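Phospho-2-dehydro-3-deoxyheptonate aldolase (Francisella tularensis, PDB 3TQK) probably catalyses the stereospecific condensation of phosphoenolpyruvate with D-erythrose 4-phosphate to DAHP, the first step of chorismate biosynthesis. Local coordinates at residues 195-200 / 254-259; 157-162 / 178-183; 43-48 / 223-228; 189-194 / 248-253. All coordinates share one frame; numbering follows the deposited sequence.

Contact 1 of 4, residues 195-200 / 254-259; sequences DAVKSA and ADINTK. With CA (calcium ion), chain D.
Lys198 reaches from helix 191-200 across to the turn that ends helix 241-253. Its CG is anti to the backbone N (chi1 -177°). The chain then bends at chi2 and runs nearly straight through CD and CE. This carries NZ to the carbonyl of Ala254, where NZ donates a hydrogen bond to Ala254 O at 2.9 Å. The donor lies in the carbonyl plane, with a C=O...N angle of 158°.

The apolar part of the lysine crosses obliquely over Ile256, its CD 4.0 Å from Ile256 CD1. Lys198 CD also comes within 4.2 Å of Ala254 CB. Deeper down, Val197 CG1 meets Ile256 CG2 at 3.9 Å, and these two side chains also cross obliquely. Ile256 thus uses two branches, CD1 against the lysine and CG2 against the valine.

The turn itself is a Schellman motif. Asp255 takes positive phi, and Ile256 N bonds back to Leu251 O. Asp255 OD1 binds a calcium ion at 2.7 Å, and water 1 is another ligand. Lys198 NZ and Asp255 OD2 are 5.3 Å apart, so any attraction between their charges is probably modest.

The contact joins the outer helix 191-200 to the linker leading into barrel strand 260-263. Beneath it, Val197 also rests on Phe182 of strand 179-183. Ile256 packs back on Leu251 of helix 241-253, and Thr98 of the second subunit packs on Lys198.

Contact 2 of 4, residues 157-162 / 178-183; sequences GAIGAR and ASIGFK
Two neighbouring strands of the barrel run parallel here, joined by four backbone hydrogen bonds. Gly157 bonds through both its N and its O to strand 179-183: its N donates to Ser179 O at 2.8 Å, and its O accepts from Gly181 N. Ile159 does the same two residues on, giving its N-H to Gly181 O, and its O accepts from Lys183 N at 3.0 Å. That last bond is almost straight, with an N-H...O angle of 173°. Ile180 CA lies 3.2 Å from Gly157 O, which adds a CA-H...O contact.

The tight side carries Ile159, Ile180 and Phe182. Ile159 and Phe182 lie side by side and point the same way. Ile159 CG1 sits 3.7 Å from Phe182 CE2, oblique to the ring. Ile180 CG2 comes to the same Ile159 CG1 at 3.9 Å. Gly157 has no side chain, and Ile180 CD1 fills the place beside its CA.

At the partly exposed C-terminal end, Lys183 CB still lies close to the backbone, 3.5 Å from Ala161 N. Packing is looser beyond it. Ala161 CB stands 4.1 Å from Lys183 CB, and the outer part of the lysine leads away. Its NZ forms a salt bridge with Asp263. Its side chain is about 4 Å from that of the manganese ligand His266 (nearest atoms), so Lys183 borders the metal site.

Strands 156-159 and 179-183 with helix 167-173 form a beta-alpha-beta unit of the TIM barrel. Strand 137-140 lies on one flank of the pair and strand 226-230 on the other. Phe182 points outward under helix 191-200, touching Ala196 and Ala200.

Contact 3 of 4, residues 43-48 / 223-228; sequences IIHGND and NQNGHV
Polar contact is made by His45, at the end of helix 27-45. Its CG is anti to the carbonyl carbon (chi1 -77°), which swings the ring toward the 223-228 segment. Two oxygens meet the ring edge near its plane and share the one N-H at NE2. The backbone O of Gln224 lies 2.9 Å from His45 NE2, and the side-chain OD1 of Asn225 lies 2.8 Å from the same atom. Both bonds are weak, because the hydrogen falls between the two acceptors. The Asn225 amide is turned 82° against the imidazole.

Hydrogen bonds within each segment shape its backbone. Asn223 OD1 accepts from Asn225 N at 3.0 Å, an Asx turn just before barrel strand 226-230. Gly46 ends helix 27-45 with positive phi, in a Schellman motif. The contact therefore ties this helix to the N-terminal end of a strand of the TIM barrel.

Van der Waals contact lies deeper and is carried by Ile44. Its CD1 packs against the Asn225 carbonyl, 3.8 Å from Asn225 O. The same methyl meets His227 CD2, also at 3.8 Å, and the two side chains cross at about a right angle.

The His227 ring is fixed by polar partners at both nitrogens. ND1 donates to Val228 O at 2.9 Å, from above that carbonyl's plane, and NE2 is hydrogen-bonded to Trp156 NE1. Phe294 of strand 293-299 meets His227 edge-to-face and also touches Ile44.

Contact 4 of 4, residues 189-194 / 248-253; sequences DVQVAV and IAKLKK
Lys250 lays its aliphatic chain across the start of helix 191-200. Gln191 OE1 sits beside this chain, 3.6 Å from both Lys250 CG and Lys250 CE. Val190 CG1 approaches Lys250 CD at 4.2 Å. Val194 faces the base of the lysine and the next residue. Its CG2 lies 3.9 Å from Lys250 CB and equally far from Leu251 CD2.

Water 2 bridges the two helices. It accepts from Gln191 NE2 at 2.9 Å and donates to Lys250 O at 3.0 Å.

Further out, Gln191 bends at chi2 (62°), and its NE2 is also held by Asp195. Lys250 ends in a salt bridge to Asp246, one turn back on its own helix. Asp189 caps the start of helix 191-200, its OD1 accepting from Val192 N. Val194 and Leu251 both rest on Val228 of strand 226-230, so two neighbouring outer helices of the TIM barrel meet over one strand.

No direct hydrogen bond crosses between the segments. The helices are therefore joined by side-chain packing, including the Gln191 amide oxygen against the lysine methylenes, and by a water bridge, while the lysine charge is met within its own helix.

From the N terminus, contact 3 opens first, at the end of helix 27-45. It closes at residues 223-228, far along the chain. Contact 2 nests wholly inside that long loop and closes one beta-alpha-beta unit. Contacts 4 and 1 then open in succession on helix 191-200, still within the loop of contact 3. They close beyond it, at 248-253 and 254-259, so both cross contact 3. They also cross each other. Phe182 N of contact 2 bonds to His227 O of contact 3. Ala200 O and Thr258 OG1 of contact 1 probably bond to Asn223 N and Gly226 O of contact 3. Together they tie barrel strands 156-159, 179-183 and 226-230 to the outer helices.

Contact 1 of 4, residues 195-200 / 254-259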
loop_
_atom_site.group_PDB
_atom_site.type_symbol
_atom_site.label_atom_id
_atom_site.label_comp_id
_atom_site.label_asym_id
_atom_site.label_seq_id
_atom_site.Cartn_x
_atom_site.Cartn_y
_atom_site.Cartn_z
ATOM N N ASP A 195 6.040 -7.277 -11.525
ATOM C CA ASP A 195 6.932 -7.306 -10.361
ATOM C C ASP A 195 6.215 -7.885 -9.136
ATOM O O ASP A 195 6.800 -8.631 -8.354
ATOM C CB ASP A 195 7.453 -5.909 -9.990
ATOM C CG ASP A 195 8.179 -5.212 -11.123
ATOM O OD1 ASP A 195 8.692 -5.883 -12.047
ATOM O OD2 ASP A 195 8.230 -3.959 -11.079
ATOM N N ALA A 196 4.945 -7.543 -8.963
ATOM C CA ALA A 196 4.239 -7.943 -7.758
ATOM C C ALA A 196 3.976 -9.438 -7.794
ATOM O O ALA A 196 4.109 -10.127 -6.774
ATOM C CB ALA A 196 2.932 -7.168 -7.599
ATOM N N VAL A 197 3.560 -9.920 -8.959
ATOM C CA VAL A 197 3.357 -11.351 -9.160
ATOM C C VAL A 197 4.665 -12.097 -8.838
ATOM O O VAL A 197 4.662 -13.062 -8.079
ATOM C CB VAL A 197 2.887 -11.664 -10.601
ATOM C CG1 VAL A 197 2.971 -13.155 -10.887
ATOM C CG2 VAL A 197 1.457 -11.168 -10.827
ATOM N N LYS A 198 5.774 -11.617 -9.394
ATOM C CA LYS A 198 7.068 -12.235 -9.195
ATOM C C LYS A 198 7.433 -12.307 -7.716
ATOM O O LYS A 198 7.800 -13.376 -7.212
ATOM C CB LYS A 198 8.142 -11.453 -9.949
ATOM C CG LYS A 198 9.551 -12.043 -9.886
ATOM C CD LYS A 198 9.592 -13.468 -10.398
ATOM C CE LYS A 198 11.029 -13.937 -10.676
ATOM N NZ LYS A 198 11.023 -15.397 -10.968
ATOM N N SER A 199 7.322 -11.175 -7.029
ATOM C CA SER A 199 7.623 -11.100 -5.608
ATOM C C SER A 199 6.779 -12.058 -4.789
ATOM O O SER A 199 7.272 -12.668 -3.849
ATOM C CB SER A 199 7.437 -9.676 -5.093
ATOM O OG SER A 199 7.691 -9.598 -3.705
ATOM N N ALA A 200 5.512 -12.192 -5.154
ATOM C CA ALA A 200 4.568 -13.036 -4.423
ATOM C C ALA A 200 4.858 -14.544 -4.544
ATOM O O ALA A 200 4.377 -15.337 -3.718
ATOM C CB ALA A 200 3.125 -12.725 -4.862
ATOM N N ALA A 254 10.293 -12.251 -16.465
ATOM C CA ALA A 254 10.355 -12.575 -15.030
ATOM C C ALA A 254 10.229 -14.084 -14.751
ATOM O O ALA A 254 10.133 -14.499 -13.587
ATOM C CB ALA A 254 9.264 -11.797 -14.259
ATOM N N ASP A 255 10.225 -14.895 -15.809
ATOM C CA ASP A 255 10.065 -16.346 -15.703
ATOM C C ASP A 255 8.761 -16.707 -15.005
ATOM O O ASP A 255 8.724 -17.605 -14.152
ATOM C CB ASP A 255 11.270 -16.965 -14.971
ATOM C CG ASP A 255 11.397 -18.472 -15.197
ATOM O OD1 ASP A 255 10.584 -19.052 -15.965
ATOM O OD2 ASP A 255 12.325 -19.083 -14.612
ATOM N N ILE A 256 7.699 -15.974 -15.347
ATOM C CA ILE A 256 6.356 -16.240 -14.837
ATOM C C ILE A 256 5.521 -16.692 -16.023
ATOM O O ILE A 256 5.479 -16.017 -17.048
ATOM C CB ILE A 256 5.721 -14.985 -14.188
ATOM C CG1 ILE A 256 6.507 -14.570 -12.933
ATOM C CG2 ILE A 256 4.227 -15.225 -13.890
ATOM C CD1 ILE A 256 6.558 -15.632 -11.787
ATOM N N ASN A 257 4.853 -17.829 -15.873
ATOM C CA ASN A 257 4.149 -18.468 -16.985
ATOM C C ASN A 257 2.632 -18.461 -16.858
ATOM O O ASN A 257 1.945 -19.061 -17.687
ATOM C CB ASN A 257 4.642 -19.898 -17.127
ATOM C CG ASN A 257 6.140 -19.969 -17.356
ATOM O OD1 ASN A 257 6.858 -20.626 -16.607
ATOM N ND2 ASN A 257 6.620 -19.263 -18.374
ATOM N N THR A 258 2.112 -17.775 -15.841
ATOM C CA THR A 258 0.668 -17.625 -15.665
ATOM C C THR A 258 0.113 -16.701 -16.732
ATOM O O THR A 258 0.852 -15.903 -17.317
ATOM C CB THR A 258 0.305 -17.075 -14.280
ATOM O OG1 THR A 258 0.904 -15.781 -14.079
ATOM C CG2 THR A 258 0.767 -18.041 -13.196
ATOM N N LYS A 259 -1.187 -16.813 -16.990
ATOM C CA LYS A 259 -1.815 -16.052 -18.077
ATOM C C LYS A 259 -2.441 -14.738 -17.586
ATOM O O LYS A 259 -2.307 -14.378 -16.417
ATOM C CB LYS A 259 -2.861 -16.908 -18.805
ATOM C CG LYS A 259 -2.392 -18.284 -19.232
ATOM C CD LYS A 259 -1.298 -18.270 -20.260
ATOM C CE LYS A 259 -1.195 -19.658 -20.893
ATOM N NZ LYS A 259 -0.306 -19.665 -22.060
HETATM CA CA CA D . 11.838 -21.395 -16.368
HETATM O O HOH W 1 10.059 -22.393 -15.573
#

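Contact 2 of 4, residues 157-162 / 178-183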
loop_
_atom_site.group_PDB
_atom_site.type_symbol
_atom_site.label_atom_id
_atom_site.label_comp_id
_atom_site.label_asym_id
_atom_site.label_seq_id
_atom_site.Cartn_x
_atom_site.Cartn_y
_atom_site.Cartn_z
ATOM N N GLY A 157 -8.585 -14.168 -5.237
ATOM C CA GLY A 157 -8.546 -12.830 -4.647
ATOM C C GLY A 157 -7.768 -11.856 -5.482
ATOM O O GLY A 157 -7.051 -12.257 -6.382
ATOM N N ALA A 158 -7.889 -10.572 -5.162
ATOM C CA ALA A 158 -7.198 -9.529 -5.903
ATOM C C ALA A 158 -6.433 -8.590 -4.995
ATOM O O ALA A 158 -6.870 -8.311 -3.872
ATOM C CB ALA A 158 -8.186 -8.732 -6.732
ATOM N N ILE A 159 -5.297 -8.099 -5.504
ATOM C CA ILE A 159 -4.622 -6.937 -4.954
ATOM C C ILE A 159 -4.956 -5.786 -5.885
ATOM O O ILE A 159 -4.763 -5.884 -7.101
ATOM C CB ILE A 159 -3.103 -7.142 -4.881
ATOM C CG1 ILE A 159 -2.771 -8.383 -4.035
ATOM C CG2 ILE A 159 -2.409 -5.904 -4.299
ATOM C CD1 ILE A 159 -3.344 -8.324 -2.613
ATOM N N GLY A 160 -5.471 -4.696 -5.321
ATOM C CA GLY A 160 -5.967 -3.575 -6.124
ATOM C C GLY A 160 -4.873 -2.744 -6.753
ATOM O O GLY A 160 -3.699 -2.877 -6.402
ATOM N N ALA A 161 -5.257 -1.895 -7.697
ATOM C CA ALA A 161 -4.318 -1.042 -8.414
ATOM C C ALA A 161 -3.530 -0.129 -7.473
ATOM O O ALA A 161 -2.373 0.198 -7.737
ATOM C CB ALA A 161 -5.063 -0.192 -9.449
ATOM N N ARG A 162 -4.177 0.286 -6.388
ATOM C CA ARG A 162 -3.598 1.232 -5.462
ATOM C C ARG A 162 -2.580 0.623 -4.493
ATOM O O ARG A 162 -1.830 1.376 -3.851
ATOM C CB ARG A 162 -4.713 1.948 -4.695
ATOM C CG ARG A 162 -5.399 3.006 -5.545
ATOM C CD ARG A 162 -6.530 3.705 -4.844
ATOM N NE ARG A 162 -6.158 4.216 -3.518
ATOM C CZ ARG A 162 -6.865 5.110 -2.828
ATOM N NH1 ARG A 162 -7.982 5.630 -3.337
ATOM N NH2 ARG A 162 -6.446 5.507 -1.625
ATOM N N ALA A 178 -5.682 -18.876 -1.724
ATOM C CA ALA A 178 -6.393 -18.508 -2.946
ATOM C C ALA A 178 -5.419 -18.148 -4.067
ATOM O O ALA A 178 -4.301 -17.717 -3.813
ATOM C CB ALA A 178 -7.320 -17.323 -2.673
ATOM N N SER A 179 -5.846 -18.337 -5.307
ATOM C CA SER A 179 -5.157 -17.715 -6.428
ATOM C C SER A 179 -5.336 -16.198 -6.297
ATOM O O SER A 179 -6.341 -15.740 -5.751
ATOM C CB SER A 179 -5.726 -18.215 -7.754
ATOM O OG SER A 179 -5.399 -19.571 -7.966
ATOM N N ILE A 180 -4.366 -15.430 -6.786
ATOM C CA ILE A 180 -4.372 -13.983 -6.617
ATOM C C ILE A 180 -4.034 -13.268 -7.924
ATOM O O ILE A 180 -3.029 -13.562 -8.542
ATOM C CB ILE A 180 -3.344 -13.526 -5.570
ATOM C CG1 ILE A 180 -3.601 -14.180 -4.217
ATOM C CG2 ILE A 180 -3.360 -12.002 -5.425
ATOM C CD1 ILE A 180 -4.933 -13.779 -3.594
ATOM N N GLY A 181 -4.874 -12.324 -8.325
ATOM C CA GLY A 181 -4.562 -11.420 -9.408
ATOM C C GLY A 181 -4.136 -10.058 -8.872
ATOM O O GLY A 181 -4.669 -9.586 -7.859
ATOM N N PHE A 182 -3.166 -9.438 -9.552
ATOM C CA PHE A 182 -2.640 -8.125 -9.189
ATOM C C PHE A 182 -2.966 -7.136 -10.294
ATOM O O PHE A 182 -2.534 -7.302 -11.442
ATOM C CB PHE A 182 -1.116 -8.167 -9.053
ATOM C CG PHE A 182 -0.614 -9.002 -7.904
ATOM C CD1 PHE A 182 -0.608 -10.382 -7.980
ATOM C CD2 PHE A 182 -0.110 -8.404 -6.761
ATOM C CE1 PHE A 182 -0.121 -11.159 -6.921
ATOM C CE2 PHE A 182 0.390 -9.187 -5.702
ATOM C CZ PHE A 182 0.381 -10.553 -5.791
ATOM N N LYS A 183 -3.693 -6.086 -9.945
ATOM C CA LYS A 183 -4.088 -5.077 -10.917
ATOM C C LYS A 183 -2.902 -4.207 -11.322
ATOM O O LYS A 183 -2.014 -3.950 -10.515
ATOM C CB LYS A 183 -5.230 -4.231 -10.348
ATOM C CG LYS A 183 -6.534 -5.022 -10.228
ATOM C CD LYS A 183 -7.771 -4.146 -10.162
ATOM C CE LYS A 183 -8.906 -4.729 -11.006
ATOM N NZ LYS A 183 -10.080 -3.809 -11.089
#

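Contact 3 of 4, residues 43-48 / 223-228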
loop_
_atom_site.group_PDB
_atom_site.type_symbol
_atom_site.label_atom_id
_atom_site.label_comp_id
_atom_site.label_asym_id
_atom_site.label_seq_id
_atom_site.Cartn_x
_atom_site.Cartn_y
_atom_site.Cartn_z
ATOM N N ILE A 43 -6.686 -23.076 -14.863
ATOM C CA ILE A 43 -6.976 -22.076 -15.882
ATOM C C ILE A 43 -5.861 -21.009 -15.926
ATOM O O ILE A 43 -5.375 -20.684 -16.998
ATOM C CB ILE A 43 -8.356 -21.454 -15.686
ATOM C CG1 ILE A 43 -9.437 -22.515 -15.932
ATOM C CG2 ILE A 43 -8.548 -20.298 -16.637
ATOM C CD1 ILE A 43 -10.827 -22.146 -15.388
ATOM N N ILE A 44 -5.434 -20.516 -14.766
ATOM C CA ILE A 44 -4.380 -19.481 -14.676
ATOM C C ILE A 44 -3.063 -19.928 -15.328
ATOM O O ILE A 44 -2.370 -19.125 -15.967
ATOM C CB ILE A 44 -4.096 -19.071 -13.186
ATOM C CG1 ILE A 44 -5.253 -18.255 -12.613
ATOM C CG2 ILE A 44 -2.815 -18.251 -13.075
ATOM C CD1 ILE A 44 -5.258 -18.123 -11.072
ATOM N N HIS A 45 -2.739 -21.214 -15.174
ATOM C CA HIS A 45 -1.511 -21.795 -15.700
ATOM C C HIS A 45 -1.655 -22.363 -17.104
ATOM O O HIS A 45 -0.675 -22.819 -17.691
ATOM C CB HIS A 45 -1.009 -22.886 -14.759
ATOM C CG HIS A 45 -0.342 -22.357 -13.533
ATOM N ND1 HIS A 45 1.009 -22.094 -13.478
ATOM C CD2 HIS A 45 -0.836 -22.051 -12.313
ATOM C CE1 HIS A 45 1.317 -21.641 -12.278
ATOM N NE2 HIS A 45 0.215 -21.606 -11.549
ATOM N N GLY A 46 -2.869 -22.342 -17.644
ATOM C CA GLY A 46 -3.094 -22.719 -19.033
ATOM C C GLY A 46 -3.407 -24.181 -19.251
ATOM O O GLY A 46 -3.570 -24.614 -20.396
ATOM N N ASN A 47 -3.511 -24.940 -18.166
ATOM C CA ASN A 47 -3.780 -26.368 -18.244
ATOM C C ASN A 47 -5.252 -26.719 -18.515
ATOM O O ASN A 47 -5.582 -27.884 -18.785
ATOM C CB ASN A 47 -3.266 -27.048 -16.978
ATOM C CG ASN A 47 -1.760 -26.888 -16.815
ATOM O OD1 ASN A 47 -1.010 -26.937 -17.800
ATOM N ND2 ASN A 47 -1.309 -26.694 -15.586
ATOM N N ASP A 48 -6.120 -25.709 -18.434
ATOM C CA ASP A 48 -7.510 -25.787 -18.860
ATOM C C ASP A 48 -7.742 -24.555 -19.735
ATOM O O ASP A 48 -7.204 -23.480 -19.443
ATOM C CB ASP A 48 -8.428 -25.775 -17.631
ATOM C CG ASP A 48 -9.911 -25.894 -17.975
ATOM O OD1 ASP A 48 -10.248 -26.274 -19.117
ATOM O OD2 ASP A 48 -10.741 -25.638 -17.072
ATOM N N ASN A 223 3.302 -17.878 -3.422
ATOM C CA ASN A 223 2.056 -18.194 -4.106
ATOM C C ASN A 223 2.327 -18.341 -5.584
ATOM O O ASN A 223 2.661 -17.365 -6.252
ATOM C CB ASN A 223 1.010 -17.090 -3.854
ATOM C CG ASN A 223 -0.380 -17.525 -4.223
ATOM O OD1 ASN A 223 -0.564 -18.316 -5.150
ATOM N ND2 ASN A 223 -1.378 -17.038 -3.483
ATOM N N GLN A 224 2.193 -19.555 -6.108
ATOM C CA GLN A 224 2.558 -19.788 -7.505
ATOM C C GLN A 224 1.364 -19.585 -8.439
ATOM O O GLN A 224 1.494 -19.799 -9.638
ATOM C CB GLN A 224 3.199 -21.185 -7.707
ATOM C CG GLN A 224 4.329 -21.557 -6.716
ATOM C CD GLN A 224 5.380 -20.459 -6.526
ATOM O OE1 GLN A 224 5.819 -20.184 -5.402
ATOM N NE2 GLN A 224 5.802 -19.847 -7.626
ATOM N N ASN A 225 0.219 -19.145 -7.895
ATOM C CA ASN A 225 -0.983 -18.890 -8.691
ATOM C C ASN A 225 -1.327 -17.399 -8.796
ATOM O O ASN A 225 -2.497 -17.002 -8.758
ATOM C CB ASN A 225 -2.150 -19.696 -8.128
ATOM C CG ASN A 225 -1.895 -21.180 -8.185
ATOM O OD1 ASN A 225 -1.361 -21.689 -9.185
ATOM N ND2 ASN A 225 -2.259 -21.891 -7.120
ATOM N N GLY A 226 -0.286 -16.584 -8.936
ATOM C CA GLY A 226 -0.430 -15.154 -9.106
ATOM C C GLY A 226 -0.412 -14.789 -10.574
ATOM O O GLY A 226 0.271 -15.427 -11.384
ATOM N N HIS A 227 -1.149 -13.747 -10.921
ATOM C CA HIS A 227 -1.199 -13.284 -12.300
ATOM C C HIS A 227 -1.597 -11.811 -12.357
ATOM O O HIS A 227 -2.082 -11.244 -11.376
ATOM C CB HIS A 227 -2.228 -14.097 -13.054
ATOM C CG HIS A 227 -3.618 -13.855 -12.574
ATOM N ND1 HIS A 227 -4.389 -12.809 -13.037
ATOM C CD2 HIS A 227 -4.352 -14.482 -11.629
ATOM C CE1 HIS A 227 -5.548 -12.817 -12.408
ATOM N NE2 HIS A 227 -5.552 -13.821 -11.548
ATOM N N VAL A 228 -1.422 -11.216 -13.527
ATOM C CA VAL A 228 -1.778 -9.827 -13.764
ATOM C C VAL A 228 -3.252 -9.703 -14.135
ATOM O O VAL A 228 -3.823 -10.591 -14.795
ATOM C CB VAL A 228 -0.919 -9.232 -14.905
ATOM C CG1 VAL A 228 -1.353 -7.819 -15.249
ATOM C CG2 VAL A 228 0.538 -9.259 -14.507
#

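Contact 4 of 4, residues 189-194 / 248-253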
loop_
_atom_site.group_PDB
_atom_site.type_symbol
_atom_site.label_atom_id
_atom_site.label_comp_id
_atom_site.label_asym_id
_atom_site.label_seq_id
_atom_site.Cartn_x
_atom_site.Cartn_y
_atom_site.Cartn_z
ATOM N N ASP A 189 0.653 1.394 -15.521
ATOM C CA ASP A 189 1.910 0.623 -15.547
ATOM C C ASP A 189 1.673 -0.858 -15.242
ATOM O O ASP A 189 1.221 -1.206 -14.162
ATOM C CB ASP A 189 2.942 1.199 -14.555
ATOM C CG ASP A 189 4.362 0.689 -14.816
ATOM O OD1 ASP A 189 4.616 -0.517 -14.690
ATOM O OD2 ASP A 189 5.243 1.502 -15.158
ATOM N N VAL A 190 2.018 -1.716 -16.198
ATOM C CA VAL A 190 1.857 -3.168 -16.077
ATOM C C VAL A 190 3.094 -3.818 -15.455
ATOM O O VAL A 190 3.001 -4.869 -14.815
ATOM C CB VAL A 190 1.582 -3.792 -17.456
ATOM C CG1 VAL A 190 1.545 -5.331 -17.375
ATOM C CG2 VAL A 190 0.286 -3.232 -18.032
ATOM N N GLN A 191 4.248 -3.183 -15.614
ATOM C CA GLN A 191 5.490 -3.745 -15.088
ATOM C C GLN A 191 5.403 -3.958 -13.582
ATOM O O GLN A 191 5.810 -5.010 -13.085
ATOM C CB GLN A 191 6.702 -2.869 -15.437
ATOM C CG GLN A 191 8.050 -3.474 -15.027
ATOM C CD GLN A 191 8.337 -4.794 -15.731
ATOM O OE1 GLN A 191 8.445 -4.843 -16.956
ATOM N NE2 GLN A 191 8.457 -5.869 -14.961
ATOM N N VAL A 192 4.865 -2.969 -12.860
ATOM C CA VAL A 192 4.727 -3.094 -11.416
ATOM C C VAL A 192 3.847 -4.268 -11.016
ATOM O O VAL A 192 4.096 -4.882 -9.987
ATOM C CB VAL A 192 4.238 -1.788 -10.746
ATOM C CG1 VAL A 192 5.271 -0.695 -10.967
ATOM C CG2 VAL A 192 2.870 -1.358 -11.262
ATOM N N ALA A 193 2.830 -4.597 -11.809
ATOM C CA ALA A 193 1.986 -5.763 -11.498
ATOM C C ALA A 193 2.743 -7.060 -11.747
ATOM O O ALA A 193 2.595 -8.010 -10.979
ATOM C CB ALA A 193 0.686 -5.746 -12.303
ATOM N N VAL A 194 3.553 -7.090 -12.813
ATOM C CA VAL A 194 4.434 -8.224 -13.091
ATOM C C VAL A 194 5.438 -8.385 -11.951
ATOM O O VAL A 194 5.625 -9.493 -11.429
ATOM C CB VAL A 194 5.157 -8.080 -14.460
ATOM C CG1 VAL A 194 6.330 -9.081 -14.594
ATOM C CG2 VAL A 194 4.145 -8.238 -15.621
ATOM N N ILE A 248 2.388 -10.336 -21.592
ATOM C CA ILE A 248 2.973 -11.676 -21.726
ATOM C C ILE A 248 4.497 -11.611 -21.876
ATOM O O ILE A 248 5.208 -12.372 -21.212
ATOM C CB ILE A 248 2.350 -12.471 -22.921
ATOM C CG1 ILE A 248 0.902 -12.851 -22.612
ATOM C CG2 ILE A 248 3.136 -13.734 -23.204
ATOM C CD1 ILE A 248 0.741 -13.802 -21.421
ATOM N N ALA A 249 4.999 -10.693 -22.708
ATOM C CA ALA A 249 6.449 -10.509 -22.854
ATOM C C ALA A 249 7.104 -10.139 -21.522
ATOM O O ALA A 249 8.179 -10.648 -21.192
ATOM C CB ALA A 249 6.777 -9.457 -23.922
ATOM N N LYS A 250 6.451 -9.263 -20.758
ATOM C CA LYS A 250 6.986 -8.816 -19.470
ATOM C C LYS A 250 7.042 -9.982 -18.484
ATOM O O LYS A 250 8.053 -10.176 -17.794
ATOM C CB LYS A 250 6.159 -7.651 -18.907
ATOM C CG LYS A 250 6.433 -6.288 -19.570
ATOM C CD LYS A 250 5.438 -5.225 -19.072
ATOM C CE LYS A 250 5.923 -3.773 -19.271
ATOM N NZ LYS A 250 5.756 -3.193 -20.642
ATOM N N LEU A 251 5.962 -10.762 -18.442
ATOM C CA LEU A 251 5.895 -11.966 -17.612
ATOM C C LEU A 251 7.009 -12.971 -17.950
ATOM O O LEU A 251 7.737 -13.417 -17.065
ATOM C CB LEU A 251 4.511 -12.638 -17.734
ATOM C CG LEU A 251 3.345 -11.890 -17.078
ATOM C CD1 LEU A 251 1.991 -12.358 -17.622
ATOM C CD2 LEU A 251 3.396 -12.044 -15.566
ATOM N N LYS A 252 7.149 -13.321 -19.223
ATOM C CA LYS A 252 8.230 -14.249 -19.635
ATOM C C LYS A 252 9.623 -13.797 -19.185
ATOM O O LYS A 252 10.416 -14.628 -18.743
ATOM C CB LYS A 252 8.218 -14.517 -21.153
ATOM C CG LYS A 252 6.997 -15.326 -21.656
ATOM C CD LYS A 252 6.782 -16.665 -20.902
ATOM C CE LYS A 252 5.487 -17.363 -21.340
ATOM N NZ LYS A 252 5.486 -17.600 -22.823
ATOM N N LYS A 253 9.905 -12.496 -19.270
ATOM C CA LYS A 253 11.163 -11.941 -18.743
ATOM C C LYS A 253 11.377 -12.236 -17.242
ATOM O O LYS A 253 12.513 -12.447 -16.804
ATOM C CB LYS A 253 11.239 -10.421 -18.963
ATOM C CG LYS A 253 12.091 -9.976 -20.141
ATOM C CD LYS A 253 12.497 -8.480 -20.032
ATOM C CE LYS A 253 13.208 -8.013 -21.323
ATOM N NZ LYS A 253 13.623 -6.577 -21.313
HETATM O O HOH W 2 9.564 -8.249 -16.077
#